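PDB 3TVA: xylose isomerase domain protein TIM barrel from Planctomyces limnophilus, which binds a magnesium ion in a xylose isomerase-like TIM barrel and is probably an isomerase. Local coordinates for residues V69-E77 with R100-S108; Y134-L145 with E169-L179. All blocks are in the same frame, centred on the assembly; numbering follows the deposited sequence.

Interaction 1 of 2, residues V69-E77 with R100-S108; sequences VIFGGFDGE and RVAEMKEIS
Arg-100 lays its aliphatic part over one face of the Phe-74 ring in a CH-pi contact: Arg-100 CB is 3.9 Å from the centroid of the Phe-74 ring and 8° off its normal. With CG beside the backbone N (chi1 -66°) and the rest straight as far as NE, the chain carries its guanidinium past Phe-74 CB to the turn of residues 74-77. There Arg-100 NH2 gives a bent hydrogen bond of 3.0 Å to Asp-75 O, while water 1 links Arg-100 NE to the same oxygen. Glu-77 CG lies over a face of the guanidinium, and Arg-100 NH1 bonds Thr-88 O and Gly-90 O. The ring's rim meets the helix: Phe-74 CZ is 3.6 Å from Met-104 CG, and the selenium of this selenomethionine adds a Met-aromatic contact. Met-104 SE lies 3.8 Å from Gly-72 CA, where a beta carbon would clash. Ile-107 CG2 meets Ile-70 CG2 at 3.9 Å. This is a beta-alpha loop at the C-terminal strand ends of the TIM barrel, Gly-72 lying about 12 Å from the bound magnesium ion. Loop and strand 66-71 pack on helix 97-114, with strand 118-121 touching Phe-74 and Met-104, and helix 132-149 beyond Met-104.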
# COMPACT_ATOMS: atom_id res chain seq x y z
N VAL A 69 1.48 9.03 -0.73
CA VAL A 69 1.74 8.17 0.42
C VAL A 69 3.21 7.75 0.39
O VAL A 69 3.77 7.49 -0.68
CB VAL A 69 0.88 6.86 0.42
CG1 VAL A 69 1.12 6.07 1.70
CG2 VAL A 69 -0.63 7.13 0.25
N ILE A 70 3.84 7.69 1.56
CA ILE A 70 5.18 7.11 1.66
C ILE A 70 5.12 5.80 2.45
O ILE A 70 4.66 5.78 3.59
CB ILE A 70 6.19 8.11 2.27
CG1 ILE A 70 6.40 9.27 1.28
CG2 ILE A 70 7.51 7.38 2.59
CD1 ILE A 70 7.20 10.44 1.80
N PHE A 71 5.57 4.71 1.85
CA PHE A 71 5.39 3.38 2.43
C PHE A 71 6.60 2.91 3.22
O PHE A 71 7.73 3.07 2.79
CB PHE A 71 5.07 2.35 1.32
CG PHE A 71 3.63 1.91 1.30
CD1 PHE A 71 2.67 2.65 0.63
CD2 PHE A 71 3.24 0.77 1.99
CE1 PHE A 71 1.34 2.25 0.63
CE2 PHE A 71 1.91 0.37 1.99
CZ PHE A 71 0.96 1.11 1.31
N GLY A 72 6.36 2.33 4.39
CA GLY A 72 7.42 1.68 5.12
C GLY A 72 7.78 0.31 4.57
O GLY A 72 6.95 -0.36 3.96
N GLY A 73 9.02 -0.09 4.78
CA GLY A 73 9.49 -1.43 4.48
C GLY A 73 10.78 -1.53 5.28
O GLY A 73 11.41 -0.51 5.56
N PHE A 74 11.18 -2.75 5.64
CA PHE A 74 12.22 -2.89 6.64
C PHE A 74 13.16 -4.03 6.31
O PHE A 74 12.78 -4.96 5.59
CB PHE A 74 11.60 -3.17 8.02
CG PHE A 74 10.43 -2.28 8.35
CD1 PHE A 74 10.63 -0.99 8.80
CD2 PHE A 74 9.14 -2.75 8.21
CE1 PHE A 74 9.54 -0.17 9.11
CE2 PHE A 74 8.05 -1.94 8.52
CZ PHE A 74 8.26 -0.64 8.97
N ASP A 75 14.38 -3.95 6.82
CA ASP A 75 15.34 -5.03 6.66
C ASP A 75 14.84 -6.28 7.40
O ASP A 75 14.21 -6.18 8.46
CB ASP A 75 16.71 -4.61 7.20
CG ASP A 75 17.36 -3.53 6.35
OD1 ASP A 75 17.83 -2.51 6.92
OD2 ASP A 75 17.41 -3.70 5.11
N GLY A 76 15.10 -7.44 6.81
CA GLY A 76 14.72 -8.71 7.39
C GLY A 76 13.31 -9.15 7.05
O GLY A 76 12.84 -10.18 7.52
N GLU A 77 12.61 -8.37 6.23
CA GLU A 77 11.27 -8.77 5.80
C GLU A 77 11.37 -9.72 4.61
O GLU A 77 12.03 -9.43 3.62
CB GLU A 77 10.43 -7.55 5.43
CG GLU A 77 9.96 -6.75 6.63
CD GLU A 77 8.94 -5.68 6.25
OE1 GLU A 77 9.16 -5.00 5.22
OE2 GLU A 77 7.92 -5.53 6.98
N ARG A 100 11.41 -1.54 14.10
CA ARG A 100 10.53 -1.15 13.00
C ARG A 100 9.57 -0.04 13.39
O ARG A 100 9.23 0.81 12.57
CB ARG A 100 9.81 -2.38 12.43
CG ARG A 100 10.81 -3.34 11.78
CD ARG A 100 10.14 -4.59 11.21
NE ARG A 100 11.12 -5.50 10.64
CZ ARG A 100 10.83 -6.72 10.20
NH1 ARG A 100 9.57 -7.17 10.29
NH2 ARG A 100 11.78 -7.50 9.69
N VAL A 101 9.15 -0.04 14.65
CA VAL A 101 8.36 1.07 15.17
C VAL A 101 9.17 2.38 15.06
O VAL A 101 8.65 3.39 14.58
CB VAL A 101 7.93 0.81 16.62
CG1 VAL A 101 7.32 2.07 17.27
CG2 VAL A 101 6.95 -0.34 16.66
N ALA A 102 10.42 2.35 15.52
CA ALA A 102 11.30 3.52 15.43
C ALA A 102 11.56 3.93 13.97
O ALA A 102 11.59 5.12 13.64
CB ALA A 102 12.65 3.27 16.17
N GLU A 103 11.72 2.95 13.09
CA GLU A 103 11.86 3.24 11.67
C GLU A 103 10.61 3.90 11.09
O GLU A 103 10.73 4.82 10.28
CB GLU A 103 12.18 1.99 10.87
CG GLU A 103 13.63 1.62 10.85
CD GLU A 103 13.98 0.81 9.62
OE1 GLU A 103 14.24 -0.40 9.78
OE2 GLU A 103 13.99 1.37 8.50
N MSE A 104 9.42 3.44 11.48
CA MSE A 104 8.17 4.04 10.95
C MSE A 104 8.06 5.49 11.41
O MSE A 104 7.55 6.36 10.69
CB MSE A 104 6.92 3.27 11.41
CG MSE A 104 6.52 2.09 10.55
SE MSE A 104 6.28 2.52 8.65
CE MSE A 104 4.89 3.82 8.77
N LYS A 105 8.52 5.76 12.62
CA LYS A 105 8.55 7.15 13.09
C LYS A 105 9.54 8.03 12.32
O LYS A 105 9.23 9.18 12.04
CB LYS A 105 8.79 7.23 14.59
CG LYS A 105 7.64 6.64 15.41
CD LYS A 105 7.93 6.73 16.91
CE LYS A 105 6.90 5.95 17.70
NZ LYS A 105 7.22 5.97 19.15
N GLU A 106 10.71 7.50 11.96
CA GLU A 106 11.63 8.24 11.08
C GLU A 106 11.02 8.44 9.69
O GLU A 106 11.24 9.46 9.06
CB GLU A 106 12.94 7.50 10.89
CG GLU A 106 13.81 7.36 12.10
CD GLU A 106 14.95 6.38 11.83
OE1 GLU A 106 15.30 5.61 12.76
OE2 GLU A 106 15.46 6.37 10.68
N ILE A 107 10.28 7.45 9.21
CA ILE A 107 9.64 7.57 7.92
C ILE A 107 8.54 8.64 7.98
O ILE A 107 8.38 9.43 7.05
CB ILE A 107 9.13 6.19 7.42
CG1 ILE A 107 10.33 5.35 6.96
CG2 ILE A 107 8.13 6.35 6.27
CD1 ILE A 107 10.04 3.85 6.93
N SER A 108 7.82 8.68 9.10
CA SER A 108 6.87 9.77 9.36
C SER A 108 7.55 11.15 9.36
O SER A 108 7.04 12.09 8.75
CB SER A 108 6.14 9.53 10.69
OG SER A 108 5.28 10.62 11.02
O HOH W 1 13.95 -4.50 10.74
O HOH W 2 15.30 -1.45 7.78

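Interaction 2 of 2, residues Y134-L145 with E169-L179; sequences YSELVRVTQDLL and EFIEDVNRPNL
Phe-170 of helix 164-174 is a knob in a hole of helix 132-149, between Tyr-134, Leu-137, Val-138 and Thr-141; the two are neighbouring outer helices of the TIM barrel, and their short segments cross at -62° with axes 10.1 Å apart. The CG of Phe-170 stands opposite the backbone N (chi1 178°), which aims the ring at the facing helix. Phe-170 CB lies 3.9 Å from Tyr-134 OH, and Phe-170 CD1 passes the same hydroxyl; farther out, Phe-170 CE1 meets Leu-137 CD2 and Val-138 CG2, and Phe-170 CZ ends 3.5 Å from Thr-141 OG1, which approaches in the ring plane. Tyr-134 OH donates to Asp-173 OD2 at 2.7 Å on the anti side, the ring nearly perpendicular to the carboxylate. A phenylalanine in place of Tyr-134 would probably leave Asp-173 OD2 without this donor and its side chain freer to turn. Val-174 fills the next hole, tight against Leu-145: Val-174 CG1 and Leu-145 CD1 are 3.4 Å apart. Two amides grip backbone oxygens: Asn-178 ND2 bonds Leu-145 O at 3.0 Å, and Gln-142 NE2 reaches Val-174 O with an N-H...O angle of 167°.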
# COMPACT_ATOMS: atom_id res chain seq x y z
N TYR A 134 -2.01 -9.33 21.01
CA TYR A 134 -2.92 -8.41 20.31
C TYR A 134 -2.97 -7.04 20.89
O TYR A 134 -2.75 -6.07 20.19
CB TYR A 134 -4.34 -8.94 20.31
CG TYR A 134 -5.35 -8.17 19.51
CD1 TYR A 134 -6.17 -7.24 20.10
CD2 TYR A 134 -5.50 -8.39 18.18
CE1 TYR A 134 -7.09 -6.58 19.39
CE2 TYR A 134 -6.40 -7.74 17.47
CZ TYR A 134 -7.20 -6.83 18.08
OH TYR A 134 -8.10 -6.20 17.35
N SER A 135 -3.06 -7.07 22.21
CA SER A 135 -3.12 -5.83 22.90
C SER A 135 -1.87 -4.99 22.81
O SER A 135 -1.94 -3.84 22.60
CB SER A 135 -3.66 -6.03 24.30
OG SER A 135 -4.89 -6.76 24.25
N GLU A 136 -0.72 -5.62 22.84
CA GLU A 136 0.57 -4.97 22.66
C GLU A 136 0.68 -4.35 21.25
O GLU A 136 1.23 -3.27 21.07
CB GLU A 136 1.70 -5.98 22.92
CG GLU A 136 3.03 -5.37 23.29
CD GLU A 136 3.25 -5.23 24.80
OE1 GLU A 136 2.36 -5.61 25.59
OE2 GLU A 136 4.32 -4.71 25.20
N LEU A 137 0.14 -5.04 20.26
CA LEU A 137 0.16 -4.54 18.88
C LEU A 137 -0.75 -3.30 18.74
O LEU A 137 -0.38 -2.31 18.09
CB LEU A 137 -0.29 -5.62 17.90
CG LEU A 137 -0.35 -5.12 16.44
CD1 LEU A 137 1.06 -4.77 15.94
CD2 LEU A 137 -1.01 -6.13 15.49
N VAL A 138 -1.93 -3.35 19.35
CA VAL A 138 -2.78 -2.16 19.45
C VAL A 138 -2.03 -0.96 20.07
O VAL A 138 -2.11 0.15 19.55
CB VAL A 138 -4.10 -2.45 20.25
CG1 VAL A 138 -4.91 -1.15 20.50
CG2 VAL A 138 -4.95 -3.45 19.51
N ARG A 139 -1.26 -1.22 21.11
CA ARG A 139 -0.58 -0.15 21.82
C ARG A 139 0.56 0.51 21.01
O ARG A 139 0.74 1.73 21.10
CB ARG A 139 -0.14 -0.67 23.19
CG ARG A 139 -1.34 -1.30 23.94
CD ARG A 139 -1.09 -1.48 25.43
NE ARG A 139 -1.14 -2.88 25.83
CZ ARG A 139 -0.07 -3.65 25.93
NH1 ARG A 139 -0.18 -4.91 26.30
NH2 ARG A 139 1.11 -3.14 25.67
N VAL A 140 1.29 -0.26 20.21
CA VAL A 140 2.32 0.32 19.36
C VAL A 140 1.71 1.03 18.17
O VAL A 140 2.27 2.02 17.70
CB VAL A 140 3.45 -0.67 18.87
CG1 VAL A 140 4.25 -1.18 20.05
CG2 VAL A 140 2.89 -1.81 18.06
N THR A 141 0.57 0.54 17.69
CA THR A 141 -0.13 1.18 16.58
C THR A 141 -0.63 2.56 16.99
O THR A 141 -0.43 3.54 16.27
CB THR A 141 -1.28 0.28 16.01
OG1 THR A 141 -0.73 -0.99 15.64
CG2 THR A 141 -1.91 0.90 14.75
N GLN A 142 -1.25 2.63 18.17
CA GLN A 142 -1.70 3.90 18.75
C GLN A 142 -0.54 4.87 18.93
O GLN A 142 -0.64 6.07 18.63
CB GLN A 142 -2.44 3.65 20.09
CG GLN A 142 -3.78 2.95 19.87
CD GLN A 142 -4.48 2.55 21.15
OE1 GLN A 142 -3.85 2.19 22.14
NE2 GLN A 142 -5.82 2.57 21.13
N ASP A 143 0.58 4.33 19.39
CA ASP A 143 1.78 5.12 19.58
C ASP A 143 2.29 5.71 18.25
O ASP A 143 2.63 6.89 18.18
CB ASP A 143 2.86 4.24 20.22
CG ASP A 143 4.15 4.98 20.47
OD1 ASP A 143 4.11 6.10 21.02
OD2 ASP A 143 5.22 4.42 20.13
N LEU A 144 2.34 4.89 17.21
CA LEU A 144 2.71 5.40 15.89
C LEU A 144 1.70 6.43 15.37
O LEU A 144 2.08 7.43 14.74
CB LEU A 144 2.84 4.24 14.90
CG LEU A 144 3.12 4.58 13.44
CD1 LEU A 144 4.43 5.39 13.26
CD2 LEU A 144 3.16 3.28 12.62
N LEU A 145 0.42 6.20 15.64
CA LEU A 145 -0.63 7.13 15.19
C LEU A 145 -0.51 8.50 15.85
O LEU A 145 -0.77 9.53 15.22
CB LEU A 145 -2.02 6.52 15.43
CG LEU A 145 -2.30 5.46 14.37
CD1 LEU A 145 -3.32 4.48 14.89
CD2 LEU A 145 -2.79 6.11 13.06
N GLU A 169 -12.20 -5.23 13.06
CA GLU A 169 -12.09 -5.38 14.50
C GLU A 169 -10.83 -4.67 15.02
O GLU A 169 -10.87 -3.97 16.04
CB GLU A 169 -12.05 -6.87 14.85
CG GLU A 169 -12.14 -7.14 16.34
CD GLU A 169 -11.87 -8.59 16.72
OE1 GLU A 169 -11.34 -9.36 15.87
OE2 GLU A 169 -12.19 -8.97 17.86
N PHE A 170 -9.71 -4.82 14.31
CA PHE A 170 -8.44 -4.21 14.72
C PHE A 170 -8.55 -2.71 14.65
O PHE A 170 -8.15 -2.00 15.58
CB PHE A 170 -7.28 -4.70 13.83
CG PHE A 170 -5.95 -4.09 14.17
CD1 PHE A 170 -5.32 -4.38 15.37
CD2 PHE A 170 -5.31 -3.24 13.26
CE1 PHE A 170 -4.08 -3.83 15.69
CE2 PHE A 170 -4.07 -2.68 13.56
CZ PHE A 170 -3.45 -2.98 14.78
N ILE A 171 -9.08 -2.22 13.53
CA ILE A 171 -9.23 -0.78 13.34
C ILE A 171 -10.13 -0.18 14.41
O ILE A 171 -9.87 0.90 14.92
CB ILE A 171 -9.77 -0.48 11.93
CG1 ILE A 171 -8.68 -0.73 10.88
CG2 ILE A 171 -10.33 0.94 11.84
CD1 ILE A 171 -9.17 -0.62 9.44
N GLU A 172 -11.18 -0.91 14.74
CA GLU A 172 -12.14 -0.46 15.74
C GLU A 172 -11.53 -0.46 17.15
O GLU A 172 -11.86 0.39 17.98
CB GLU A 172 -13.38 -1.35 15.71
CG GLU A 172 -14.63 -0.61 15.30
CD GLU A 172 -15.26 -1.10 14.01
OE1 GLU A 172 -16.31 -1.79 14.09
OE2 GLU A 172 -14.73 -0.78 12.93
N ASP A 173 -10.65 -1.42 17.41
CA ASP A 173 -9.94 -1.49 18.69
C ASP A 173 -8.89 -0.38 18.83
O ASP A 173 -8.72 0.18 19.91
CB ASP A 173 -9.28 -2.86 18.86
CG ASP A 173 -10.28 -3.95 19.24
OD1 ASP A 173 -11.37 -3.59 19.73
OD2 ASP A 173 -9.99 -5.15 19.03
N VAL A 174 -8.18 -0.07 17.75
CA VAL A 174 -7.21 1.03 17.79
C VAL A 174 -7.95 2.35 17.99
O VAL A 174 -7.56 3.18 18.82
CB VAL A 174 -6.37 1.07 16.50
CG1 VAL A 174 -5.56 2.36 16.43
CG2 VAL A 174 -5.46 -0.16 16.41
N ASN A 175 -9.03 2.54 17.23
CA ASN A 175 -9.95 3.67 17.40
C ASN A 175 -9.29 5.05 17.37
O ASN A 175 -9.41 5.80 18.33
CB ASN A 175 -10.79 3.50 18.70
CG ASN A 175 -12.02 4.42 18.73
OD1 ASN A 175 -12.43 4.94 17.69
ND2 ASN A 175 -12.62 4.61 19.90
N ARG A 176 -8.64 5.39 16.26
CA ARG A 176 -7.98 6.69 16.07
C ARG A 176 -8.44 7.27 14.74
O ARG A 176 -8.58 6.53 13.76
CB ARG A 176 -6.44 6.53 16.05
CG ARG A 176 -5.81 6.11 17.40
CD ARG A 176 -5.99 7.21 18.46
NE ARG A 176 -5.29 6.92 19.72
CZ ARG A 176 -4.00 7.15 19.95
NH1 ARG A 176 -3.23 7.68 19.00
NH2 ARG A 176 -3.49 6.85 21.14
N PRO A 177 -8.67 8.59 14.69
CA PRO A 177 -9.22 9.23 13.48
C PRO A 177 -8.27 9.28 12.29
O PRO A 177 -8.73 9.44 11.16
CB PRO A 177 -9.55 10.66 13.94
CG PRO A 177 -8.56 10.91 15.07
CD PRO A 177 -8.49 9.56 15.78
N ASN A 178 -6.97 9.19 12.53
CA ASN A 178 -5.98 9.21 11.46
C ASN A 178 -5.56 7.82 10.96
O ASN A 178 -4.53 7.69 10.31
CB ASN A 178 -4.79 10.13 11.77
CG ASN A 178 -4.00 9.65 12.94
OD1 ASN A 178 -4.56 9.09 13.89
ND2 ASN A 178 -2.68 9.83 12.89
N LEU A 179 -6.26 6.78 11.40
CA LEU A 179 -5.99 5.44 10.88
C LEU A 179 -6.93 5.06 9.74
O LEU A 179 -8.15 5.16 9.87
CB LEU A 179 -6.08 4.39 11.99
CG LEU A 179 -5.85 2.93 11.57
CD1 LEU A 179 -4.41 2.73 11.05
CD2 LEU A 179 -6.11 1.98 12.76
O HOH W 3 -0.67 7.13 21.96

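How the interactions relate
From the N terminus, strand 66-71 and its loop come first. Interaction 1 closes when helix 97-114 returns against them, with helix 82-88 inside the excursion. The chain then runs through strand 118-121 into helix 132-149, where interaction 2 opens; it closes after strand 154-158, when helix 164-174 and the turn into strand 179-183 pack back. The two are in series, neither nested nor crossed, their centres about 17 Å apart. Interaction 1 ties a strand end to helix 97-114, interaction 2 ties helix 132-149 to helix 164-174, and between them a 2.7 Å salt bridge from Lys-105 NZ to Asp-143 OD2 and packing of Met-104 on Leu-144 link the helices along the barrel wall.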